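Local coordinates for protein 2-nitropropane dioxygenase (Streptomyces ansochromogenes, PDB 3BW2) that oxidises nitroalkanes using bound FMN, and probably employs molecular oxygen to remove nitrogen oxidatively from alkyl nitronates such as propionate 3-nitronate, at residues D208-A213 against G230-Q235; A30-G35 against G59-P64; I217-Q222 against H325-E330; N68-Q73 against F128-P133; A262-T267 against P274-V279. All coordinates share one frame; numbering follows the deposited sequence.

Interaction 1 (D208-A213 against G230-Q235); sequences DIPVVA and GADAAQ. With FMN (flavin mononucleotide), chain B.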
# COMPACT_ATOMS: atom_id res chain seq x y z
N ASP A 208 -6.89 18.30 10.84
CA ASP A 208 -7.43 19.38 10.03
C ASP A 208 -6.35 20.17 9.30
O ASP A 208 -6.67 21.05 8.50
CB ASP A 208 -8.25 20.35 10.90
CG ASP A 208 -9.43 19.67 11.56
OD1 ASP A 208 -10.12 18.89 10.88
OD2 ASP A 208 -9.67 19.94 12.76
N ILE A 209 -5.09 19.85 9.55
CA ILE A 209 -3.99 20.54 8.89
C ILE A 209 -3.74 19.92 7.51
O ILE A 209 -4.15 18.79 7.25
CB ILE A 209 -2.71 20.48 9.72
CG1 ILE A 209 -2.37 19.02 10.06
CG2 ILE A 209 -2.88 21.29 11.00
CD1 ILE A 209 -0.99 18.86 10.67
N PRO A 210 -3.08 20.67 6.60
CA PRO A 210 -2.77 20.21 5.24
C PRO A 210 -1.98 18.91 5.25
O PRO A 210 -1.15 18.68 6.14
CB PRO A 210 -1.96 21.37 4.66
CG PRO A 210 -2.52 22.56 5.38
CD PRO A 210 -2.62 22.06 6.80
N VAL A 211 -2.21 18.07 4.24
CA VAL A 211 -1.52 16.79 4.14
C VAL A 211 -0.71 16.68 2.86
O VAL A 211 -1.20 16.98 1.77
CB VAL A 211 -2.52 15.61 4.17
CG1 VAL A 211 -1.78 14.29 4.01
CG2 VAL A 211 -3.32 15.63 5.47
N VAL A 212 0.54 16.24 3.00
CA VAL A 212 1.41 16.03 1.86
C VAL A 212 1.52 14.52 1.72
O VAL A 212 1.99 13.84 2.63
CB VAL A 212 2.81 16.64 2.11
CG1 VAL A 212 3.74 16.33 0.94
CG2 VAL A 212 2.68 18.16 2.28
N ALA A 213 1.07 13.99 0.59
CA ALA A 213 1.10 12.55 0.33
C ALA A 213 2.44 12.09 -0.21
O ALA A 213 3.01 12.72 -1.10
CB ALA A 213 -0.02 12.18 -0.65
N GLY A 230 -7.64 14.26 -0.91
CA GLY A 230 -7.45 15.14 0.23
C GLY A 230 -6.08 15.74 0.47
O GLY A 230 -5.92 16.58 1.37
N ALA A 231 -5.08 15.34 -0.30
CA ALA A 231 -3.74 15.89 -0.12
C ALA A 231 -3.63 17.27 -0.75
O ALA A 231 -4.32 17.58 -1.72
CB ALA A 231 -2.69 14.96 -0.73
N ASP A 232 -2.76 18.10 -0.17
CA ASP A 232 -2.51 19.45 -0.68
C ASP A 232 -1.35 19.40 -1.67
O ASP A 232 -1.22 20.26 -2.54
CB ASP A 232 -2.15 20.40 0.46
CG ASP A 232 -3.36 21.16 0.99
OD1 ASP A 232 -4.41 20.53 1.22
OD2 ASP A 232 -3.25 22.39 1.18
N ALA A 233 -0.50 18.39 -1.53
CA ALA A 233 0.65 18.25 -2.41
C ALA A 233 1.14 16.82 -2.38
O ALA A 233 0.71 16.02 -1.55
CB ALA A 233 1.78 19.19 -1.98
N ALA A 234 2.04 16.50 -3.31
CA ALA A 234 2.62 15.17 -3.39
C ALA A 234 4.13 15.31 -3.22
O ALA A 234 4.74 16.19 -3.81
CB ALA A 234 2.31 14.55 -4.75
N GLN A 235 4.71 14.45 -2.39
CA GLN A 235 6.15 14.46 -2.17
C GLN A 235 6.74 13.24 -2.86
O GLN A 235 6.32 12.10 -2.60
CB GLN A 235 6.47 14.43 -0.67
CG GLN A 235 7.96 14.39 -0.40
CD GLN A 235 8.29 14.67 1.05
OE1 GLN A 235 8.03 15.76 1.57
NE2 GLN A 235 8.88 13.68 1.72
N1 FMN B . 12.87 11.24 4.01
C2 FMN B . 13.34 12.15 4.99
O2 FMN B . 12.54 12.75 5.70
N3 FMN B . 14.70 12.37 5.14
C4 FMN B . 15.65 11.74 4.37
O4 FMN B . 16.86 11.97 4.54
C4A FMN B . 15.20 10.83 3.37
N5 FMN B . 16.11 10.18 2.53
C5A FMN B . 15.68 9.31 1.52
C6 FMN B . 16.64 8.69 0.68
C7 FMN B . 16.27 7.80 -0.38
C7M FMN B . 17.21 7.87 -1.60
C8 FMN B . 14.85 7.61 -0.55
C8M FMN B . 14.21 7.32 -1.91
C9 FMN B . 13.87 8.20 0.31
C9A FMN B . 14.28 9.07 1.35
N10 FMN B . 13.35 9.70 2.21
C10 FMN B . 13.79 10.60 3.21
C1' FMN B . 11.87 9.32 2.17
C2' FMN B . 11.13 10.41 1.35
O2' FMN B . 10.85 11.51 2.20
C3' FMN B . 9.75 9.91 0.79
O3' FMN B . 8.99 9.49 1.92
C4' FMN B . 9.85 8.73 -0.19
O4' FMN B . 10.88 9.03 -1.13
C5' FMN B . 8.50 8.52 -0.94
O5' FMN B . 8.56 7.41 -1.88
P FMN B . 9.04 7.46 -3.44
O1P FMN B . 8.46 8.84 -3.50
O2P FMN B . 8.20 6.20 -3.49
O3P FMN B . 10.44 7.35 -2.87
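Asp232 N and Gln235 N donate across the strand pair to Val211 O and Ala213 O, respectively, both at 2.7 Å. Between these two bonds Ala213 N donates in return to Ala233 O at 3.0 Å. Weaker CA-H...O contacts, from Val212 to Ala233 O and from Ala234 to Ala213 O, fill in the same seam. Side chains then sort to the two faces. On one, Val212 turns CG1 anti to its backbone N (chi1 176°), which lays that methyl 3.7 Å from Gln235 CB. On the other, Ala213 CB meets Ala231 CB at 3.9 Å, and Val226 of helix 220-228 packs over both. At the margin Pro210 CB rests 3.8 Å from Asp232 OD2. Beyond its CG the Gln235 chain runs extended and brings NE2 to 3.0 Å from O2' of the FMN ribityl chain. Strand 211-214, helix 220-228 and strand 233-236 thus form a classical parallel beta-alpha-beta unit of a TIM barrel, with the cofactor bound at the C-terminal ends of its strands.

Interaction 2 (A30-G35 against G59-P64); sequences AVCEAG and GLTGRP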
# COMPACT_ATOMS: atom_id res chain seq x y z
N ALA A 30 16.86 23.07 -9.18
CA ALA A 30 16.14 22.76 -10.42
C ALA A 30 14.66 22.56 -10.13
O ALA A 30 13.81 23.00 -10.91
CB ALA A 30 16.72 21.50 -11.06
N VAL A 31 14.35 21.91 -9.02
CA VAL A 31 12.96 21.68 -8.65
C VAL A 31 12.30 23.04 -8.34
O VAL A 31 11.25 23.37 -8.89
CB VAL A 31 12.86 20.74 -7.42
CG1 VAL A 31 11.42 20.61 -6.96
CG2 VAL A 31 13.42 19.37 -7.78
N CYS A 32 12.94 23.82 -7.47
CA CYS A 32 12.42 25.14 -7.11
C CYS A 32 12.19 26.02 -8.33
O CYS A 32 11.13 26.63 -8.48
CB CYS A 32 13.40 25.87 -6.18
SG CYS A 32 13.66 25.12 -4.58
N GLU A 33 13.18 26.08 -9.21
CA GLU A 33 13.08 26.90 -10.41
C GLU A 33 11.98 26.45 -11.37
O GLU A 33 11.51 27.25 -12.18
CB GLU A 33 14.43 26.94 -11.15
CG GLU A 33 15.47 27.78 -10.45
CD GLU A 33 15.04 29.23 -10.30
OE1 GLU A 33 14.77 29.88 -11.34
OE2 GLU A 33 14.96 29.73 -9.16
N ALA A 34 11.58 25.19 -11.27
CA ALA A 34 10.53 24.64 -12.12
C ALA A 34 9.16 24.82 -11.49
O ALA A 34 8.14 24.42 -12.06
CB ALA A 34 10.80 23.17 -12.41
N GLY A 35 9.12 25.40 -10.29
CA GLY A 35 7.85 25.62 -9.63
C GLY A 35 7.50 24.68 -8.50
O GLY A 35 6.45 24.83 -7.87
N GLY A 59 22.15 30.69 -3.42
CA GLY A 59 22.86 31.31 -4.53
C GLY A 59 22.39 30.73 -5.85
O GLY A 59 22.67 31.27 -6.91
N LEU A 60 21.66 29.61 -5.78
CA LEU A 60 21.15 28.96 -6.98
C LEU A 60 19.71 29.35 -7.26
O LEU A 60 19.29 29.41 -8.41
CB LEU A 60 21.26 27.44 -6.85
CG LEU A 60 22.70 26.94 -6.73
CD1 LEU A 60 22.71 25.43 -6.50
CD2 LEU A 60 23.47 27.30 -7.99
N THR A 61 18.94 29.62 -6.21
CA THR A 61 17.55 30.02 -6.40
C THR A 61 17.05 30.93 -5.29
O THR A 61 17.52 30.85 -4.15
CB THR A 61 16.62 28.78 -6.46
OG1 THR A 61 15.26 29.21 -6.63
CG2 THR A 61 16.72 27.97 -5.18
N GLY A 62 16.11 31.79 -5.63
CA GLY A 62 15.55 32.70 -4.64
C GLY A 62 14.17 32.21 -4.23
O GLY A 62 13.49 32.84 -3.43
N ARG A 63 13.78 31.06 -4.78
CA ARG A 63 12.47 30.48 -4.48
C ARG A 63 12.49 29.62 -3.22
O ARG A 63 13.55 29.16 -2.79
CB ARG A 63 12.00 29.67 -5.69
CG ARG A 63 12.03 30.51 -6.97
CD ARG A 63 11.48 29.78 -8.18
NE ARG A 63 11.51 30.62 -9.37
CZ ARG A 63 10.84 31.77 -9.49
NH1 ARG A 63 10.08 32.21 -8.50
NH2 ARG A 63 10.94 32.48 -10.61
N PRO A 64 11.32 29.41 -2.60
CA PRO A 64 11.21 28.61 -1.37
C PRO A 64 11.73 27.18 -1.50
O PRO A 64 11.53 26.53 -2.53
CB PRO A 64 9.72 28.65 -1.05
CG PRO A 64 9.25 29.93 -1.70
CD PRO A 64 10.00 29.91 -3.01
O HOH W 1 15.20 32.34 -8.31
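The carboxylate of Glu33 and the guanidinium of Arg63 have planes 30° apart, and Glu33 OE2 approaches Arg63 NE obliquely in a long salt bridge of 3.6 Å. The Arg63 side chain, extended from CG to NE, crosses that of Glu33 at about a right angle, and its CD lies 3.2 Å from Cys32 O. The setting is the outer layer of the TIM barrel, where the end of helix 25-33 meets the turn that leads from helix 47-60 into strand 65-70. That turn contains an ST turn: Thr61 OG1 accepts from Arg63 N at 3.0 Å. The same hydroxyl donates to the anti lone pair of Glu33 OE2 at 2.6 Å; one hydroxyl thus both closes the turn and ties it to the helix. Standing anti to the backbone N of Thr61 (chi1 179°), OG1 is placed toward both partners. A water gives OE2 one more donor, at 2.8 Å, while accepting from Gly62 N. The charged end is therefore gripped by hydroxyl, water and guanidinium together. Deeper in, an apolar touch brings Cys32 CB to 4.1 Å from Thr61 CG2. Cys32 SG, for its part, lies 3.3 Å from Pro64 O.

Interaction 3 (I217-Q222 against H325-E330); sequences IMRGGQ and HRMARE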
# COMPACT_ATOMS: atom_id res chain seq x y z
N ILE A 217 4.74 7.68 -5.77
CA ILE A 217 4.25 8.63 -6.77
C ILE A 217 5.29 8.91 -7.86
O ILE A 217 6.31 9.56 -7.62
CB ILE A 217 3.81 9.95 -6.08
CG1 ILE A 217 2.74 9.64 -5.02
CG2 ILE A 217 3.25 10.93 -7.11
CD1 ILE A 217 2.28 10.85 -4.23
N MET A 218 5.02 8.43 -9.07
CA MET A 218 5.94 8.57 -10.20
C MET A 218 5.35 9.30 -11.40
O MET A 218 6.08 9.68 -12.32
CB MET A 218 6.40 7.19 -10.67
CG MET A 218 7.00 6.30 -9.59
SD MET A 218 8.46 7.03 -8.87
CE MET A 218 9.67 6.76 -10.19
N ARG A 219 4.04 9.47 -11.40
CA ARG A 219 3.34 10.10 -12.52
C ARG A 219 2.39 11.20 -12.09
O ARG A 219 1.87 11.19 -10.97
CB ARG A 219 2.55 9.04 -13.29
CG ARG A 219 3.40 7.90 -13.86
CD ARG A 219 3.99 8.28 -15.22
NE ARG A 219 4.68 7.16 -15.84
CZ ARG A 219 5.97 6.86 -15.65
NH1 ARG A 219 6.71 7.61 -14.84
NH2 ARG A 219 6.51 5.82 -16.26
N GLY A 220 2.15 12.16 -12.99
CA GLY A 220 1.25 13.25 -12.68
C GLY A 220 -0.15 12.78 -12.34
O GLY A 220 -0.86 13.43 -11.57
N GLY A 221 -0.57 11.65 -12.92
CA GLY A 221 -1.90 11.14 -12.63
C GLY A 221 -2.04 10.70 -11.18
O GLY A 221 -3.13 10.77 -10.60
N GLN A 222 -0.94 10.24 -10.60
CA GLN A 222 -0.94 9.81 -9.22
C GLN A 222 -0.98 11.05 -8.33
O GLN A 222 -1.50 11.01 -7.22
CB GLN A 222 0.30 8.97 -8.92
CG GLN A 222 0.27 7.60 -9.57
CD GLN A 222 1.59 6.88 -9.48
OE1 GLN A 222 2.57 7.31 -10.08
NE2 GLN A 222 1.63 5.79 -8.73
N HIS A 325 9.59 2.36 -8.51
CA HIS A 325 10.92 2.55 -9.09
C HIS A 325 11.05 2.23 -10.57
O HIS A 325 11.73 2.96 -11.30
CB HIS A 325 11.97 1.75 -8.30
CG HIS A 325 11.83 0.26 -8.45
ND1 HIS A 325 10.98 -0.49 -7.66
CD2 HIS A 325 12.43 -0.61 -9.29
CE1 HIS A 325 11.07 -1.76 -8.01
NE2 HIS A 325 11.94 -1.86 -9.00
N ARG A 326 10.41 1.16 -11.03
CA ARG A 326 10.50 0.78 -12.44
C ARG A 326 10.00 1.86 -13.39
O ARG A 326 10.30 1.82 -14.59
CB ARG A 326 9.76 -0.55 -12.66
CG ARG A 326 10.55 -1.76 -12.15
CD ARG A 326 9.67 -2.92 -11.68
NE ARG A 326 8.84 -3.48 -12.74
CZ ARG A 326 8.10 -4.58 -12.62
NH1 ARG A 326 8.07 -5.25 -11.47
NH2 ARG A 326 7.37 -5.01 -13.64
N MET A 327 9.25 2.83 -12.87
CA MET A 327 8.73 3.92 -13.68
C MET A 327 9.64 5.15 -13.64
O MET A 327 9.27 6.23 -14.12
CB MET A 327 7.33 4.33 -13.20
CG MET A 327 6.34 3.18 -13.08
SD MET A 327 4.71 3.70 -12.46
CE MET A 327 3.91 4.12 -13.99
N ALA A 328 10.83 5.00 -13.07
CA ALA A 328 11.76 6.12 -12.97
C ALA A 328 12.18 6.62 -14.35
O ALA A 328 12.36 5.84 -15.28
CB ALA A 328 12.99 5.70 -12.18
N ARG A 329 12.31 7.94 -14.47
CA ARG A 329 12.70 8.55 -15.74
C ARG A 329 13.99 9.36 -15.56
O ARG A 329 14.12 10.15 -14.64
CB ARG A 329 11.55 9.43 -16.25
CG ARG A 329 10.33 8.62 -16.67
CD ARG A 329 9.17 9.47 -17.18
NE ARG A 329 8.37 10.05 -16.10
CZ ARG A 329 7.17 10.60 -16.28
NH1 ARG A 329 6.63 10.63 -17.49
NH2 ARG A 329 6.50 11.09 -15.24
N GLU A 330 14.96 9.13 -16.45
CA GLU A 330 16.25 9.80 -16.39
C GLU A 330 16.33 11.04 -17.28
O GLU A 330 16.51 10.93 -18.49
CB GLU A 330 17.37 8.83 -16.79
CG GLU A 330 17.44 7.57 -15.94
CD GLU A 330 18.45 6.58 -16.48
OE1 GLU A 330 18.31 6.16 -17.65
OE2 GLU A 330 19.39 6.21 -15.74
O HOH W 2 8.93 9.42 -13.21
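Met218 and Met327 touch at their bases, CB to CB at 3.9 Å, their side chains running at a slant to each other, where the turn after barrel strand 211-214 enters helix 220-228 of the TIM barrel. This is the tight part. Bent at chi2 and chi3, the Met218 chain brings CE to 3.5 Å from Ala328 CA, while Met327 lies over one face of the Arg219 guanidinium, its CE 3.4 Å above the plane. Arg219 holds the N-cap position, and Gln222 OE1, three residues on in the first turn, accepts from both Met218 N and Arg219 N. Arg219 NH1 bonds a lone pair of Met327 O at 3.0 Å, close to the guanidinium plane.

The other side is looser and hydrated. Arg329 crosses the opposite face of Arg219 with NE only 3.2 Å from Arg219 NH1, two like charges whose repulsion is probably offset by Glu205 of the second subunit, paired with Arg219, and by Glu343, paired with Arg329. An alanine in place of Arg219 would probably leave Met327 O without this donor, Glu205 of the second subunit without its mate, and a gap between Met327 and Arg329. Arg329 NH2 makes a weak bond to Met218 O, and a water accepts from Arg329 NE at 3.0 Å and lies 3.0 Å from Met218 O.

Interaction 4 (N68-Q73 against F128-P133); sequences NVFMPQ and FHFGVP. With FMN (flavin mononucleotide), chain B.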
# COMPACT_ATOMS: atom_id res chain seq x y z
N ASN A 68 15.38 19.12 5.69
CA ASN A 68 14.85 18.04 6.52
C ASN A 68 15.86 17.62 7.58
O ASN A 68 17.05 17.52 7.30
CB ASN A 68 14.47 16.86 5.62
CG ASN A 68 14.11 15.60 6.40
OD1 ASN A 68 14.97 14.77 6.68
ND2 ASN A 68 12.84 15.47 6.76
N VAL A 69 15.39 17.41 8.81
CA VAL A 69 16.28 16.99 9.88
C VAL A 69 15.76 15.74 10.59
O VAL A 69 14.55 15.52 10.67
CB VAL A 69 16.49 18.12 10.93
CG1 VAL A 69 16.94 19.40 10.23
CG2 VAL A 69 15.23 18.36 11.70
N PHE A 70 16.68 14.92 11.08
CA PHE A 70 16.30 13.70 11.79
C PHE A 70 16.16 13.96 13.28
O PHE A 70 16.96 14.70 13.87
CB PHE A 70 17.36 12.60 11.59
CG PHE A 70 17.53 12.15 10.17
CD1 PHE A 70 16.56 12.41 9.21
CD2 PHE A 70 18.65 11.40 9.80
CE1 PHE A 70 16.69 11.93 7.91
CE2 PHE A 70 18.79 10.92 8.50
CZ PHE A 70 17.81 11.18 7.56
N MET A 71 15.14 13.36 13.89
CA MET A 71 14.92 13.50 15.31
C MET A 71 15.94 12.65 16.04
O MET A 71 16.31 11.56 15.58
CB MET A 71 13.52 13.01 15.70
CG MET A 71 12.37 13.81 15.12
SD MET A 71 12.43 15.52 15.68
CE MET A 71 12.34 15.30 17.45
N PRO A 72 16.44 13.13 17.20
CA PRO A 72 17.42 12.35 17.94
C PRO A 72 16.77 11.02 18.33
O PRO A 72 15.56 10.97 18.55
CB PRO A 72 17.71 13.22 19.16
CG PRO A 72 17.53 14.61 18.63
CD PRO A 72 16.28 14.47 17.78
N GLN A 73 17.56 9.96 18.40
CA GLN A 73 17.03 8.66 18.76
C GLN A 73 17.58 8.21 20.11
O GLN A 73 18.77 8.35 20.37
CB GLN A 73 17.38 7.62 17.69
CG GLN A 73 16.86 7.94 16.29
CD GLN A 73 15.35 8.14 16.26
OE1 GLN A 73 14.87 9.27 16.16
NE2 GLN A 73 14.60 7.05 16.34
N PHE A 128 10.66 17.19 9.57
CA PHE A 128 11.31 16.30 10.53
C PHE A 128 10.98 14.85 10.23
O PHE A 128 9.87 14.54 9.80
CB PHE A 128 10.85 16.65 11.95
CG PHE A 128 11.20 18.04 12.38
CD1 PHE A 128 12.36 18.29 13.09
CD2 PHE A 128 10.37 19.11 12.06
CE1 PHE A 128 12.70 19.59 13.49
CE2 PHE A 128 10.70 20.41 12.45
CZ PHE A 128 11.87 20.65 13.16
N HIS A 129 11.94 13.96 10.46
CA HIS A 129 11.74 12.54 10.22
C HIS A 129 12.11 11.76 11.47
O HIS A 129 12.96 12.19 12.25
CB HIS A 129 12.60 12.08 9.03
CG HIS A 129 11.98 10.99 8.22
ND1 HIS A 129 12.56 9.75 8.07
CD2 HIS A 129 10.83 10.95 7.51
CE1 HIS A 129 11.80 8.99 7.30
NE2 HIS A 129 10.74 9.70 6.94
N PHE A 130 11.46 10.61 11.66
CA PHE A 130 11.70 9.71 12.79
C PHE A 130 11.11 10.23 14.10
O PHE A 130 11.67 10.01 15.18
CB PHE A 130 13.19 9.45 12.98
CG PHE A 130 13.85 8.79 11.79
CD1 PHE A 130 13.36 7.60 11.27
CD2 PHE A 130 14.99 9.35 11.21
CE1 PHE A 130 14.00 6.97 10.19
CE2 PHE A 130 15.63 8.74 10.14
CZ PHE A 130 15.13 7.54 9.63
N GLY A 131 9.98 10.93 14.02
CA GLY A 131 9.37 11.44 15.23
C GLY A 131 8.83 12.85 15.11
O GLY A 131 8.78 13.42 14.02
N VAL A 132 8.43 13.41 16.25
CA VAL A 132 7.87 14.75 16.32
C VAL A 132 8.66 15.62 17.29
O VAL A 132 8.98 15.20 18.40
CB VAL A 132 6.40 14.71 16.82
CG1 VAL A 132 5.77 16.08 16.68
CG2 VAL A 132 5.61 13.66 16.06
N PRO A 133 8.99 16.85 16.88
CA PRO A 133 9.74 17.78 17.73
C PRO A 133 8.89 18.30 18.89
O PRO A 133 7.66 18.26 18.82
CB PRO A 133 10.10 18.92 16.77
CG PRO A 133 10.00 18.30 15.42
CD PRO A 133 8.82 17.40 15.53
N1 FMN B . 12.87 11.24 4.01
C2 FMN B . 13.34 12.15 4.99
O2 FMN B . 12.54 12.75 5.70
N3 FMN B . 14.70 12.37 5.14
C4 FMN B . 15.65 11.74 4.37
O4 FMN B . 16.86 11.97 4.54
C4A FMN B . 15.20 10.83 3.37
N5 FMN B . 16.11 10.18 2.53
C5A FMN B . 15.68 9.31 1.52
C6 FMN B . 16.64 8.69 0.68
C7 FMN B . 16.27 7.80 -0.38
C7M FMN B . 17.21 7.87 -1.60
C8 FMN B . 14.85 7.61 -0.55
C8M FMN B . 14.21 7.32 -1.91
C9 FMN B . 13.87 8.20 0.31
C9A FMN B . 14.28 9.07 1.35
N10 FMN B . 13.35 9.70 2.21
C10 FMN B . 13.79 10.60 3.21
C1' FMN B . 11.87 9.32 2.17
C2' FMN B . 11.13 10.41 1.35
O2' FMN B . 10.85 11.51 2.20
C3' FMN B . 9.75 9.91 0.79
O3' FMN B . 8.99 9.49 1.92
C4' FMN B . 9.85 8.73 -0.19
O4' FMN B . 10.88 9.03 -1.13
C5' FMN B . 8.50 8.52 -0.94
O5' FMN B . 8.56 7.41 -1.88
P FMN B . 9.04 7.46 -3.44
O1P FMN B . 8.46 8.84 -3.50
O2P FMN B . 8.20 6.20 -3.49
O3P FMN B . 10.44 7.35 -2.87
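Neighbouring parallel strands of the TIM barrel, 65-70 and 125-129, come together here at their C-terminal ends, beside the pyrimidine end of the FMN ring system. Val69 pairs with Phe128 and Phe70 with His129, through His129 N to Val69 O and Met71 N to His129 O, each 3.0 Å long. The side chains facing the cofactor line its pocket, and Asn68 bonds it. Asn68 OD1 accepts from FMN N3 at 2.9 Å, while its ND2 donates to Ser127 and so fixes the turn of the amide. FMN O2 lies over one face of the His129 ring, 3.1 Å from CD2. The Phe70 ring presents its edge to the flavin and one face to Phe130, whose edge points at it in a T-shaped stack with centroids 5.1 Å apart and planes at 71°.

Beyond the strands the chains diverge into loops, and Met71 fills the angle between them. Its chain, bent at chi2 and chi3, curls back so that SD makes an oblique Met-aromatic contact with Phe128. Gly131 passes close by, where a CB would crowd Met71 CG. The methyl CE reaches 3.5 Å from Val132 O, and SD ends 3.7 Å from Pro133 CG.

Interaction 5 (A262-T267 against P274-V279); sequences ARTRLT and PARSLV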
# COMPACT_ATOMS: atom_id res chain seq x y z
N ALA A 262 14.04 -6.28 -9.81
CA ALA A 262 12.61 -6.11 -10.05
C ALA A 262 11.75 -5.82 -8.83
O ALA A 262 10.66 -5.25 -8.98
CB ALA A 262 12.07 -7.33 -10.78
N ARG A 263 12.20 -6.18 -7.64
CA ARG A 263 11.38 -5.95 -6.47
C ARG A 263 12.05 -5.20 -5.32
O ARG A 263 13.28 -5.10 -5.25
CB ARG A 263 10.82 -7.28 -5.97
CG ARG A 263 9.75 -7.16 -4.89
CD ARG A 263 8.83 -8.38 -4.89
NE ARG A 263 9.54 -9.64 -4.69
CZ ARG A 263 8.97 -10.84 -4.68
NH1 ARG A 263 7.66 -10.94 -4.87
NH2 ARG A 263 9.69 -11.93 -4.49
N THR A 264 11.22 -4.67 -4.43
CA THR A 264 11.69 -3.95 -3.26
C THR A 264 11.10 -4.60 -2.01
O THR A 264 10.13 -5.36 -2.09
CB THR A 264 11.22 -2.48 -3.27
OG1 THR A 264 9.81 -2.42 -3.05
CG2 THR A 264 11.55 -1.82 -4.60
N ARG A 265 11.70 -4.30 -0.87
CA ARG A 265 11.24 -4.83 0.40
C ARG A 265 11.69 -3.91 1.52
O ARG A 265 12.71 -3.22 1.40
CB ARG A 265 11.82 -6.22 0.67
CG ARG A 265 11.20 -7.33 -0.14
CD ARG A 265 11.78 -8.67 0.28
NE ARG A 265 11.20 -9.77 -0.48
CZ ARG A 265 9.91 -10.10 -0.44
NH1 ARG A 265 9.07 -9.41 0.32
NH2 ARG A 265 9.46 -11.11 -1.17
N LEU A 266 10.91 -3.87 2.59
CA LEU A 266 11.26 -3.08 3.75
C LEU A 266 12.25 -3.95 4.52
O LEU A 266 12.01 -5.15 4.68
CB LEU A 266 10.03 -2.81 4.62
CG LEU A 266 9.09 -1.70 4.16
CD1 LEU A 266 7.81 -1.75 4.99
CD2 LEU A 266 9.78 -0.36 4.31
N THR A 267 13.35 -3.36 4.98
CA THR A 267 14.34 -4.13 5.72
C THR A 267 15.12 -3.27 6.71
O THR A 267 15.21 -2.06 6.56
CB THR A 267 15.35 -4.81 4.77
OG1 THR A 267 16.27 -5.60 5.52
CG2 THR A 267 16.13 -3.76 3.98
N PRO A 274 13.28 0.03 9.63
CA PRO A 274 12.61 -0.33 8.38
C PRO A 274 12.75 0.70 7.26
O PRO A 274 12.33 1.85 7.41
CB PRO A 274 11.15 -0.52 8.81
CG PRO A 274 11.29 -1.00 10.23
CD PRO A 274 12.35 -0.06 10.77
N ALA A 275 13.34 0.27 6.15
CA ALA A 275 13.54 1.15 5.00
C ALA A 275 13.38 0.32 3.73
O ALA A 275 13.89 -0.79 3.64
CB ALA A 275 14.93 1.77 5.07
N ARG A 276 12.68 0.87 2.74
CA ARG A 276 12.44 0.14 1.49
C ARG A 276 13.59 0.29 0.50
O ARG A 276 13.93 1.39 0.07
CB ARG A 276 11.13 0.59 0.85
CG ARG A 276 10.76 -0.19 -0.41
CD ARG A 276 9.41 0.25 -0.95
NE ARG A 276 8.32 -0.08 -0.05
CZ ARG A 276 7.84 -1.31 0.14
NH1 ARG A 276 8.35 -2.35 -0.52
NH2 ARG A 276 6.84 -1.51 1.00
N SER A 277 14.17 -0.85 0.13
CA SER A 277 15.30 -0.92 -0.79
C SER A 277 15.05 -1.98 -1.85
O SER A 277 14.23 -2.87 -1.66
CB SER A 277 16.56 -1.29 -0.00
OG SER A 277 17.59 -1.76 -0.85
N LEU A 278 15.76 -1.87 -2.98
CA LEU A 278 15.63 -2.88 -4.03
C LEU A 278 16.27 -4.12 -3.42
O LEU A 278 17.29 -4.02 -2.74
CB LEU A 278 16.40 -2.46 -5.28
CG LEU A 278 15.92 -1.23 -6.05
CD1 LEU A 278 16.92 -0.90 -7.14
CD2 LEU A 278 14.56 -1.51 -6.66
N VAL A 279 15.68 -5.29 -3.64
CA VAL A 279 16.23 -6.51 -3.09
C VAL A 279 17.56 -6.84 -3.77
O VAL A 279 17.63 -6.93 -4.99
CB VAL A 279 15.25 -7.70 -3.27
CG1 VAL A 279 15.88 -8.99 -2.74
CG2 VAL A 279 13.95 -7.40 -2.53
O HOH W 3 7.30 -4.86 -0.91
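Arg276 NH1 donates to Thr264 OG1 at 2.9 Å across a beta hairpin, strands 264-267 and 275-278. The bond lies 18° out of the guanidinium plane. A bend at chi3 swings the group over the hairpin, where Leu266 CG lies 3.8 Å above one face. A water at the edge accepts from NH1 at 2.7 Å and donates to Thr264 O, while NH2 is held by Val174 O. Replacing Arg276 with leucine would probably leave Thr264 OG1 and Val174 O without their guanidinium donors and the water less firmly placed. The backbone positions these groups: Arg265 and Ser277 form a hydrogen-bonded antiparallel pair, as do Thr267 and Ala275. Thr264 stands opposite Leu278, in a non-hydrogen-bonded pair. Farther out, the extended Arg265 side chain slants across Val279, and its NH2 bonds the backbone O of Glu188 of the second subunit, taking the hairpin into the dimer interface. Past the strand end, Val279 N closes on Arg263 O at 2.9 Å, and Val279 CG2 rests 3.6 Å from Arg265 CG.

How the interactions relate
FMN is the common reference point. Interactions 1 and 4 join strands of the same barrel sheet and both touch the cofactor, although their nearest atoms are about 7 Å apart. Interaction 3 meets interaction 1 where Ile217 CD1 packs 3.7 Å from Ala234 CB, and its Met218 side chain comes within about 5 Å of FMN. It also meets the hairpin of interaction 5, through His325 ND1 at 3.4 Å from Thr264 CG2; both reach the second subunit, and the Arg276 side chain stays about 7 Å from FMN. Interaction 2 adjoins interaction 4 in sequence but sits on the outer layer, its centre 25 Å away, apart from the cofactor site.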